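Local atomic coordinates of arginine kinase (Cydia pomonella granulosis virus, PDB entry 6VVG), a protein that probably phosphorylates serine and threonine residues using ATP, with kinase activity that relies on a side-to-side dimer centred on the regulatory αC helix. Residues A[63-73]-A[128-137]; A[138-146]-A[174-184]. All coordinates share one frame; numbering follows the deposited sequence. Where two conformers were deposited one is given.

Contact 1 of 2, residues A[63-73]-A[128-137]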
loop_
_atom_site.group_PDB
_atom_site.type_symbol
_atom_site.label_atom_id
_atom_site.label_comp_id
_atom_site.label_asym_id
_atom_site.label_seq_id
_atom_site.Cartn_x
_atom_site.Cartn_y
_atom_site.Cartn_z
ATOM N N VAL A 63 2.421 5.841 -2.820
ATOM C CA VAL A 63 2.046 6.634 -3.987
ATOM C C VAL A 63 3.223 7.489 -4.441
ATOM O O VAL A 63 3.536 7.559 -5.635
ATOM C CB VAL A 63 0.804 7.491 -3.685
ATOM C CG1 VAL A 63 0.523 8.427 -4.852
ATOM C CG2 VAL A 63 -0.396 6.596 -3.406
ATOM N N HIS A 64 3.892 8.152 -3.496
ATOM C CA HIS A 64 5.079 8.927 -3.848
ATOM C C HIS A 64 6.098 8.052 -4.565
ATOM O O HIS A 64 6.590 8.402 -5.645
ATOM C CB HIS A 64 5.713 9.541 -2.599
ATOM C CG HIS A 64 4.914 10.644 -1.981
ATOM N ND1 HIS A 64 4.955 11.942 -2.442
ATOM C CD2 HIS A 64 4.068 10.647 -0.925
ATOM C CE1 HIS A 64 4.159 12.694 -1.703
ATOM N NE2 HIS A 64 3.609 11.932 -0.777
ATOM N N ILE A 65 6.428 6.904 -3.969
ATOM C CA ILE A 65 7.465 6.038 -4.524
ATOM C C ILE A 65 7.024 5.476 -5.868
ATOM O O ILE A 65 7.751 5.560 -6.866
ATOM C CB ILE A 65 7.804 4.907 -3.537
ATOM C CG1 ILE A 65 8.328 5.473 -2.217
ATOM C CG2 ILE A 65 8.811 3.947 -4.164
ATOM C CD1 ILE A 65 9.480 6.432 -2.361
ATOM N N LEU A 66 5.834 4.875 -5.910
ATOM C CA LEU A 66 5.375 4.239 -7.139
ATOM C C LEU A 66 5.359 5.226 -8.299
ATOM O O LEU A 66 5.669 4.859 -9.438
ATOM C CB LEU A 66 3.985 3.643 -6.929
ATOM C CG LEU A 66 3.906 2.379 -6.074
ATOM C CD1 LEU A 66 2.448 2.001 -5.818
ATOM C CD2 LEU A 66 4.652 1.237 -6.738
ATOM N N MET A 67 5.007 6.484 -8.031
ATOM C CA MET A 67 4.879 7.498 -9.069
ATOM C C MET A 67 6.098 8.410 -9.146
ATOM O O MET A 67 6.006 9.518 -9.686
ATOM C CB MET A 67 3.615 8.325 -8.832
ATOM C CG MET A 67 2.366 7.496 -8.562
ATOM S SD MET A 67 2.136 6.163 -9.755
ATOM C CE MET A 67 1.991 7.096 -11.278
ATOM N N ARG A 68 7.245 7.953 -8.639
ATOM C CA ARG A 68 8.435 8.798 -8.598
ATOM C C ARG A 68 8.780 9.364 -9.970
ATOM O O ARG A 68 9.184 10.526 -10.086
ATOM C CB ARG A 68 9.620 8.004 -8.048
ATOM N N ASN A 69 8.627 8.565 -11.021
ATOM C CA ASN A 69 9.057 8.952 -12.358
ATOM C C ASN A 69 7.927 9.513 -13.212
ATOM O O ASN A 69 8.110 9.693 -14.420
ATOM C CB ASN A 69 9.697 7.753 -13.058
ATOM C CG ASN A 69 11.008 7.334 -12.416
ATOM O OD1 ASN A 69 11.843 8.174 -12.077
ATOM N ND2 ASN A 69 11.192 6.030 -12.243
ATOM N N ASN A 70 6.771 9.798 -12.618
ATOM C CA ASN A 70 5.668 10.415 -13.340
ATOM C C ASN A 70 5.730 11.919 -13.132
ATOM O O ASN A 70 5.719 12.367 -11.974
ATOM C CB ASN A 70 4.331 9.871 -12.854
ATOM C CG ASN A 70 3.164 10.364 -13.684
ATOM O OD1 ASN A 70 2.841 11.551 -13.673
ATOM N ND2 ASN A 70 2.528 9.457 -14.412
ATOM N N PRO A 71 5.791 12.729 -14.192
ATOM C CA PRO A 71 5.966 14.180 -13.992
ATOM C C PRO A 71 4.779 14.867 -13.330
ATOM O O PRO A 71 4.915 16.028 -12.923
ATOM C CB PRO A 71 6.193 14.719 -15.411
ATOM C CG PRO A 71 5.666 13.664 -16.339
ATOM C CD PRO A 71 5.779 12.347 -15.620
ATOM N N ASN A 72 3.630 14.206 -13.206
ATOM C CA ASN A 72 2.437 14.832 -12.651
ATOM C C ASN A 72 2.183 14.448 -11.196
ATOM O O ASN A 72 1.140 14.810 -10.642
ATOM C CB ASN A 72 1.225 14.483 -13.514
ATOM C CG ASN A 72 1.409 14.893 -14.962
ATOM O OD1 ASN A 72 1.519 14.049 -15.852
ATOM N ND2 ASN A 72 1.458 16.199 -15.202
ATOM N N PHE A 73 3.110 13.730 -10.569
ATOM C CA PHE A 73 3.091 13.453 -9.141
ATOM C C PHE A 73 4.298 14.126 -8.497
ATOM O O PHE A 73 5.156 14.692 -9.180
ATOM C CB PHE A 73 3.071 11.943 -8.880
ATOM C CG PHE A 73 1.764 11.292 -9.250
ATOM C CD1 PHE A 73 1.546 10.826 -10.535
ATOM C CD2 PHE A 73 0.748 11.163 -8.316
ATOM C CE1 PHE A 73 0.347 10.232 -10.882
ATOM C CE2 PHE A 73 -0.457 10.567 -8.657
ATOM C CZ PHE A 73 -0.657 10.105 -9.943
ATOM N N ALA A 128 -2.594 10.588 -15.643
ATOM C CA ALA A 128 -1.833 10.417 -14.411
ATOM C C ALA A 128 -2.537 9.453 -13.466
ATOM O O ALA A 128 -1.912 8.541 -12.912
ATOM C CB ALA A 128 -1.620 11.771 -13.737
ATOM N N LEU A 129 -3.841 9.643 -13.261
ATOM C CA LEU A 129 -4.573 8.751 -12.368
ATOM C C LEU A 129 -4.575 7.324 -12.905
ATOM O O LEU A 129 -4.482 6.364 -12.131
ATOM C CB LEU A 129 -6.000 9.255 -12.171
ATOM C CG LEU A 129 -6.145 10.474 -11.256
ATOM C CD1 LEU A 129 -7.579 10.995 -11.262
ATOM C CD2 LEU A 129 -5.703 10.150 -9.835
ATOM N N ASN A 130 -4.668 7.162 -14.228
ATOM C CA ASN A 130 -4.579 5.821 -14.802
ATOM C C ASN A 130 -3.248 5.172 -14.465
ATOM O O ASN A 130 -3.197 3.987 -14.102
ATOM C CB ASN A 130 -4.772 5.868 -16.318
ATOM C CG ASN A 130 -4.909 4.483 -16.931
ATOM O OD1 ASN A 130 -5.765 3.696 -16.529
ATOM N ND2 ASN A 130 -4.061 4.180 -17.905
ATOM N N ASP A 131 -2.142 5.918 -14.590
ATOM C CA ASP A 131 -0.838 5.387 -14.237
ATOM C C ASP A 131 -0.814 4.899 -12.786
ATOM O O ASP A 131 -0.301 3.823 -12.493
ATOM C CB ASP A 131 0.246 6.440 -14.467
ATOM C CG ASP A 131 1.635 5.841 -14.574
ATOM O OD1 ASP A 131 1.742 4.616 -14.797
ATOM O OD2 ASP A 131 2.624 6.590 -14.430
ATOM N N LEU A 132 -1.380 5.700 -11.879
ATOM C CA LEU A 132 -1.493 5.256 -10.491
ATOM C C LEU A 132 -2.322 3.984 -10.391
ATOM O O LEU A 132 -1.950 3.047 -9.674
ATOM C CB LEU A 132 -2.119 6.362 -9.646
ATOM C CG LEU A 132 -2.559 6.016 -8.224
ATOM C CD1 LEU A 132 -1.391 5.443 -7.448
ATOM C CD2 LEU A 132 -3.124 7.247 -7.523
ATOM N N HIS A 133 -3.439 3.926 -11.118
ATOM C CA HIS A 133 -4.358 2.802 -11.010
ATOM C C HIS A 133 -3.734 1.487 -11.455
ATOM O O HIS A 133 -4.174 0.428 -10.997
ATOM C CB HIS A 133 -5.614 3.105 -11.830
ATOM C CG HIS A 133 -6.443 4.218 -11.263
ATOM N ND1 HIS A 133 -7.390 4.894 -12.001
ATOM C CD2 HIS A 133 -6.472 4.764 -10.024
ATOM C CE1 HIS A 133 -7.967 5.809 -11.241
ATOM N NE2 HIS A 133 -7.427 5.751 -10.038
ATOM N N LYS A 134 -2.723 1.521 -12.327
ATOM C CA LYS A 134 -2.061 0.283 -12.719
ATOM C C LYS A 134 -1.496 -0.467 -11.517
ATOM O O LYS A 134 -1.257 -1.677 -11.607
ATOM C CB LYS A 134 -0.940 0.575 -13.718
ATOM C CG LYS A 134 -1.395 0.999 -15.115
ATOM C CD LYS A 134 -0.179 1.298 -16.000
ATOM C CE LYS A 134 -0.572 1.943 -17.322
ATOM N NZ LYS A 134 0.261 3.149 -17.624
ATOM N N ASN A 135 -1.269 0.224 -10.403
ATOM C CA ASN A 135 -0.790 -0.389 -9.172
ATOM C C ASN A 135 -1.924 -0.904 -8.293
ATOM O O ASN A 135 -1.658 -1.388 -7.187
ATOM C CB ASN A 135 0.049 0.619 -8.379
ATOM C CG ASN A 135 1.203 1.184 -9.191
ATOM O OD1 ASN A 135 2.195 0.502 -9.440
ATOM N ND2 ASN A 135 1.074 2.439 -9.610
ATOM N N ASN A 136 -3.170 -0.821 -8.764
ATOM C CA ASN A 136 -4.349 -1.176 -7.971
ATOM C C ASN A 136 -4.441 -0.312 -6.715
ATOM O O ASN A 136 -4.781 -0.781 -5.627
ATOM C CB ASN A 136 -4.360 -2.667 -7.630
ATOM C CG ASN A 136 -4.968 -3.508 -8.747
ATOM O OD1 ASN A 136 -5.342 -2.982 -9.796
ATOM N ND2 ASN A 136 -5.070 -4.813 -8.525
ATOM N N ILE A 137 -4.137 0.970 -6.879
ATOM C CA ILE A 137 -4.299 1.981 -5.843
ATOM C C ILE A 137 -5.148 3.102 -6.423
ATOM O O ILE A 137 -4.988 3.469 -7.592
ATOM C CB ILE A 137 -2.935 2.521 -5.364
ATOM C CG1 ILE A 137 -2.108 1.392 -4.744
ATOM C CG2 ILE A 137 -3.128 3.654 -4.375
ATOM C CD1 ILE A 137 -0.696 1.796 -4.355
HETATM O O HOH W 1 3.323 3.232 -11.160
#

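Contact 2 of 2, residues A[138-146]-A[174-184]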
loop_
_atom_site.group_PDB
_atom_site.type_symbol
_atom_site.label_atom_id
_atom_site.label_comp_id
_atom_site.label_asym_id
_atom_site.label_seq_id
_atom_site.Cartn_x
_atom_site.Cartn_y
_atom_site.Cartn_z
ATOM N N VAL A 138 -6.051 3.648 -5.612
ATOM C CA VAL A 138 -6.852 4.802 -6.002
ATOM C C VAL A 138 -6.442 5.988 -5.140
ATOM O O VAL A 138 -6.061 5.834 -3.974
ATOM C CB VAL A 138 -8.368 4.537 -5.881
ATOM C CG1 VAL A 138 -8.823 3.582 -6.980
ATOM C CG2 VAL A 138 -8.709 3.999 -4.505
ATOM N N HIS A 139 -6.513 7.184 -5.726
ATOM C CA HIS A 139 -6.151 8.391 -4.989
ATOM C C HIS A 139 -7.173 8.686 -3.896
ATOM O O HIS A 139 -6.811 8.927 -2.737
ATOM C CB HIS A 139 -6.026 9.568 -5.956
ATOM C CG HIS A 139 -5.578 10.838 -5.308
ATOM N ND1 HIS A 139 -6.411 11.606 -4.525
ATOM C CD2 HIS A 139 -4.384 11.476 -5.327
ATOM C CE1 HIS A 139 -5.751 12.663 -4.088
ATOM N NE2 HIS A 139 -4.518 12.608 -4.559
ATOM N N ASN A 140 -8.456 8.674 -4.247
ATOM C CA ASN A 140 -9.581 8.693 -3.320
ATOM C C ASN A 140 -9.821 10.045 -2.657
ATOM O O ASN A 140 -10.685 10.127 -1.780
ATOM C CB ASN A 140 -9.419 7.629 -2.220
ATOM C CG ASN A 140 -10.660 7.471 -1.353
ATOM O OD1 ASN A 140 -11.788 7.431 -1.848
ATOM N ND2 ASN A 140 -10.451 7.375 -0.046
ATOM N N ASP A 141 -9.081 11.096 -3.002
ATOM C CA ASP A 141 -9.489 12.438 -2.585
ATOM C C ASP A 141 -9.218 13.456 -3.710
ATOM O O ASP A 141 -8.654 14.527 -3.475
ATOM C CB ASP A 141 -8.783 12.854 -1.285
ATOM C CG ASP A 141 -9.558 13.928 -0.558
ATOM O OD1 ASP A 141 -10.783 14.048 -0.759
ATOM O OD2 ASP A 141 -8.971 14.667 0.219
ATOM N N VAL A 142 -9.425 13.061 -4.963
ATOM C CA VAL A 142 -9.271 13.980 -6.089
ATOM C C VAL A 142 -10.246 15.141 -5.932
ATOM O O VAL A 142 -11.458 14.934 -5.805
ATOM C CB VAL A 142 -9.514 13.244 -7.411
ATOM C CG1 VAL A 142 -9.426 14.195 -8.583
ATOM C CG2 VAL A 142 -8.545 12.076 -7.550
ATOM N N LYS A 143 -9.722 16.363 -5.945
ATOM C CA LYS A 143 -10.538 17.568 -5.899
ATOM C C LYS A 143 -9.660 18.745 -6.296
ATOM O O LYS A 143 -8.434 18.631 -6.383
ATOM C CB LYS A 143 -11.153 17.782 -4.515
ATOM C CG LYS A 143 -10.171 17.678 -3.357
ATOM C CD LYS A 143 -10.851 18.046 -2.039
ATOM C CE LYS A 143 -10.013 17.623 -0.842
ATOM N NZ LYS A 143 -10.459 18.291 0.415
ATOM N N LEU A 144 -10.308 19.889 -6.521
ATOM C CA LEU A 144 -9.601 21.073 -6.994
ATOM C C LEU A 144 -8.392 21.391 -6.122
ATOM O O LEU A 144 -7.306 21.689 -6.626
ATOM C CB LEU A 144 -10.556 22.266 -7.025
ATOM C CG LEU A 144 -11.848 22.109 -7.826
ATOM C CD1 LEU A 144 -12.816 23.244 -7.557
ATOM C CD2 LEU A 144 -11.498 22.033 -9.304
ATOM N N GLU A 145 -8.570 21.337 -4.803
ATOM C CA GLU A 145 -7.516 21.747 -3.885
ATOM C C GLU A 145 -6.317 20.805 -3.904
ATOM O O GLU A 145 -5.242 21.183 -3.424
ATOM C CB GLU A 145 -8.093 21.844 -2.472
ATOM C CG GLU A 145 -9.218 22.869 -2.318
ATOM C CD GLU A 145 -10.580 22.340 -2.749
ATOM O OE1 GLU A 145 -10.641 21.237 -3.328
ATOM O OE2 GLU A 145 -11.592 23.034 -2.516
ATOM N N ASN A 146 -6.466 19.599 -4.450
ATOM C CA ASN A 146 -5.370 18.643 -4.529
ATOM C C ASN A 146 -4.796 18.528 -5.938
ATOM O O ASN A 146 -4.076 17.567 -6.232
ATOM C CB ASN A 146 -5.830 17.272 -4.033
ATOM C CG ASN A 146 -6.026 17.234 -2.535
ATOM O OD1 ASN A 146 -5.471 18.055 -1.808
ATOM N ND2 ASN A 146 -6.820 16.279 -2.062
ATOM N N ASP A 174 -14.331 8.564 4.164
ATOM C CA ASP A 174 -13.188 9.464 4.224
ATOM C C ASP A 174 -13.197 10.395 3.012
ATOM O O ASP A 174 -13.807 10.107 1.982
ATOM C CB ASP A 174 -11.877 8.676 4.299
ATOM C CG ASP A 174 -11.619 7.830 3.063
ATOM O OD1 ASP A 174 -12.560 7.592 2.275
ATOM O OD2 ASP A 174 -10.462 7.393 2.888
ATOM N N GLY A 175 -12.536 11.535 3.159
ATOM C CA GLY A 175 -12.493 12.507 2.083
ATOM C C GLY A 175 -13.626 13.512 2.161
ATOM O O GLY A 175 -14.239 13.736 3.210
ATOM N N THR A 176 -13.916 14.121 1.015
ATOM C CA THR A 176 -14.872 15.219 0.936
ATOM C C THR A 176 -16.194 14.726 0.360
ATOM O O THR A 176 -16.250 14.259 -0.784
ATOM C CB THR A 176 -14.314 16.363 0.091
ATOM O OG1 THR A 176 -12.985 16.674 0.526
ATOM C CG2 THR A 176 -15.188 17.604 0.212
ATOM N N THR A 177 -17.262 14.889 1.142
ATOM C CA THR A 177 -18.554 14.305 0.806
ATOM C C THR A 177 -19.028 14.725 -0.577
ATOM O O THR A 177 -19.578 13.910 -1.324
ATOM C CB THR A 177 -19.579 14.707 1.868
ATOM O OG1 THR A 177 -19.098 14.333 3.166
ATOM C CG2 THR A 177 -20.927 14.056 1.610
ATOM N N VAL A 178 -18.817 15.987 -0.946
ATOM C CA VAL A 178 -19.436 16.512 -2.159
ATOM C C VAL A 178 -18.727 16.004 -3.409
ATOM O O VAL A 178 -19.142 16.309 -4.534
ATOM C CB VAL A 178 -19.474 18.051 -2.152
ATOM C CG1 VAL A 178 -20.434 18.564 -1.081
ATOM C CG2 VAL A 178 -18.077 18.627 -1.941
ATOM N N TYR A 179 -17.657 15.237 -3.230
ATOM C CA TYR A 179 -17.012 14.546 -4.337
ATOM C C TYR A 179 -17.309 13.053 -4.338
ATOM O O TYR A 179 -16.760 12.326 -5.174
ATOM C CB TYR A 179 -15.493 14.773 -4.302
ATOM C CG TYR A 179 -15.038 16.147 -4.765
ATOM C CD1 TYR A 179 -14.944 17.205 -3.871
ATOM C CD2 TYR A 179 -14.689 16.379 -6.091
ATOM C CE1 TYR A 179 -14.523 18.459 -4.282
ATOM C CE2 TYR A 179 -14.271 17.631 -6.513
ATOM C CZ TYR A 179 -14.188 18.667 -5.603
ATOM O OH TYR A 179 -13.770 19.913 -6.015
ATOM N N PHE A 180 -18.163 12.576 -3.431
ATOM C CA PHE A 180 -18.433 11.147 -3.318
ATOM C C PHE A 180 -19.244 10.652 -4.510
ATOM O O PHE A 180 -20.288 11.223 -4.837
ATOM C CB PHE A 180 -19.212 10.839 -2.037
ATOM C CG PHE A 180 -18.392 10.845 -0.776
ATOM C CD1 PHE A 180 -17.106 11.346 -0.752
ATOM C CD2 PHE A 180 -18.937 10.356 0.402
ATOM C CE1 PHE A 180 -16.371 11.351 0.422
ATOM C CE2 PHE A 180 -18.209 10.360 1.577
ATOM C CZ PHE A 180 -16.925 10.860 1.586
ATOM N N SER A 181 -18.791 9.565 -5.134
ATOM C CA SER A 181 -19.566 8.919 -6.181
ATOM C C SER A 181 -20.759 8.177 -5.584
ATOM O O SER A 181 -20.776 7.869 -4.389
ATOM C CB SER A 181 -18.696 7.936 -6.956
ATOM O OG SER A 181 -18.454 6.767 -6.190
ATOM N N PRO A 182 -21.775 7.872 -6.402
ATOM C CA PRO A 182 -22.889 7.053 -5.885
ATOM C C PRO A 182 -22.403 5.778 -5.216
ATOM O O PRO A 182 -22.945 5.363 -4.185
ATOM C CB PRO A 182 -23.725 6.755 -7.141
ATOM C CG PRO A 182 -23.410 7.895 -8.085
ATOM C CD PRO A 182 -21.950 8.230 -7.824
ATOM N N GLU A 183 -21.366 5.158 -5.779
ATOM C CA GLU A 183 -20.872 3.890 -5.254
ATOM C C GLU A 183 -20.193 4.075 -3.903
ATOM O O GLU A 183 -20.346 3.235 -3.007
ATOM C CB GLU A 183 -19.910 3.260 -6.261
ATOM C CG GLU A 183 -20.569 2.783 -7.557
ATOM C CD GLU A 183 -21.078 3.922 -8.423
ATOM O OE1 GLU A 183 -20.413 4.979 -8.473
ATOM O OE2 GLU A 183 -22.148 3.764 -9.049
ATOM N N LYS A 184 -19.428 5.156 -3.734
ATOM C CA LYS A 184 -18.804 5.396 -2.437
ATOM C C LYS A 184 -19.851 5.715 -1.380
ATOM O O LYS A 184 -19.723 5.293 -0.223
ATOM C CB LYS A 184 -17.780 6.530 -2.526
ATOM C CG LYS A 184 -16.994 6.728 -1.227
ATOM C CD LYS A 184 -15.788 7.645 -1.406
ATOM C CE LYS A 184 -15.101 7.905 -0.067
ATOM N NZ LYS A 184 -13.735 8.477 -0.225
HETATM O O HOH W 2 -13.299 10.915 -1.442
HETATM O O HOH W 3 -11.001 15.744 1.777
HETATM O O HOH W 4 -13.609 21.659 -4.174
#

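Contact 1 of 2, residues A[63-73]-A[128-137]
The Phe-73 ring meets Ala-128 at its edge: the carbonyl O of Ala-128 lies near the ring plane, 3.5 Å from Phe-73 CE1. CG of Asn-70 lies at another part of the edge, CG of Met-67 rides 3.8 Å above the plane over the centre of one face, and CB of Leu-132 approaches CZ obliquely. A second pair of flat groups is the Asn-70 amide and the Asp-131 carboxylate, their planes 38° apart. Asp-131 was modelled in two conformers; in one of them Asn-70 ND2 donates within its own amide plane to the anti lone pair of Asp-131 OD2 (2.9 Å, 157°). Having CG anti to its backbone N (chi1 -173°) carries the amide to that acid, while Asn-70 OD1 takes the N-H of Asn-72 at 2.8 Å, an Asx turn. In that conformer, bonds at both ends of the amide would fix its rotation. Met-67, bent at chi2 and chi3, lays SD 3.8 Å from Leu-132 CA. Farther along, Leu-66 CD1 presses against the Asn-135 amide and sits tightly on Ile-137 CD1 (3.5 Å). The Asn-135 amide is held by ND2, which reaches Leu-132 O (3.1 Å) from outside the carbonyl plane and donates to a water at 2.8 Å, which weakly reaches Leu-66 O. The contact docks the αC helix, 59-66, and its following loop on the end of helix 115-133, joining the two kinase lobes. Behind it, His-133 meets Trp-196 and Asp-195 of helix 192-208, and Ile-65 packs on Ser-58 of the second subunit.

Contact 2 of 2, residues A[138-146]-A[174-184]
Tyr-179 lies under Lys-143, whose CB stands 3.5 Å from the ring centroid and 21° off its normal, a CH-pi contact over one face. The phenol oxygen continues past the ring to Leu-144: Leu-144 N points almost straight at Tyr-179 OH, but at 3.5 Å the bond is weak, and Leu-144 CG rests against the same oxygen. In Lys-143, CG is held between the backbone N and the carbonyl carbon (chi1 49°); from there the extended chain leaves the ring and crosses Thr-176 at about a right angle, NZ coming to 3.0 Å from Thr-176 OG1. A water accepts from Lys-143 NZ and donates to Asp-141 OD2 (2.8 Å), linking the lysine to the aspartate. Asp-141 falls at the HRD position of the kinase catalytic loop, here His-Asn-Asp, and Thr-176 belongs to the activation segment, a Lys-Asp-Thr grouping familiar from serine/threonine kinases. Asn-140 makes the second junction. Its ND2 donates to Asp-174 OD1 at 3.1 Å, on the syn side but out of the carboxylate plane, the two flat groups being 41° apart. Its OD1 receives Lys-184 NZ at 2.7 Å. That ammonium has four acceptors, for it also bonds Asp-174 OD1 (2.9 Å) and Asp-174 O (2.7 Å), as well as a water donating to Asn-140 O. Arg-165 forms a salt bridge with the other carboxylate oxygen of Asp-174. The junction therefore ties the catalytic loop both to Asp-174 and to helix 182-185, through Lys-184. Helix 192-208 backs both parts, Asp-195 accepting from the backbone of His-139 and Asn-140 and Val-201 packing on Tyr-179; helix 115-133 lies behind Val-142.

Overall arrangement
From the N terminus the chain makes helix 5-13 and three strands before the αC helix, 59-66; it then passes through strands 76-82 and 87-92 and returns on helix 115-133, where contact 1 closes a loop of 54 residues. The chain runs straight on into 138-146, and contact 2 closes a shorter loop of 27 residues that includes Asp-160 of the AMP site. The two loops follow in series, neither nesting nor crossing. Their centres are about 17 Å apart, yet they touch: Leu-129 and Leu-132 of helix 115-133 pack on His-139. Contact 1 ties the N-lobe to the C-lobe, whereas contact 2 joins the catalytic loop to the activation segment.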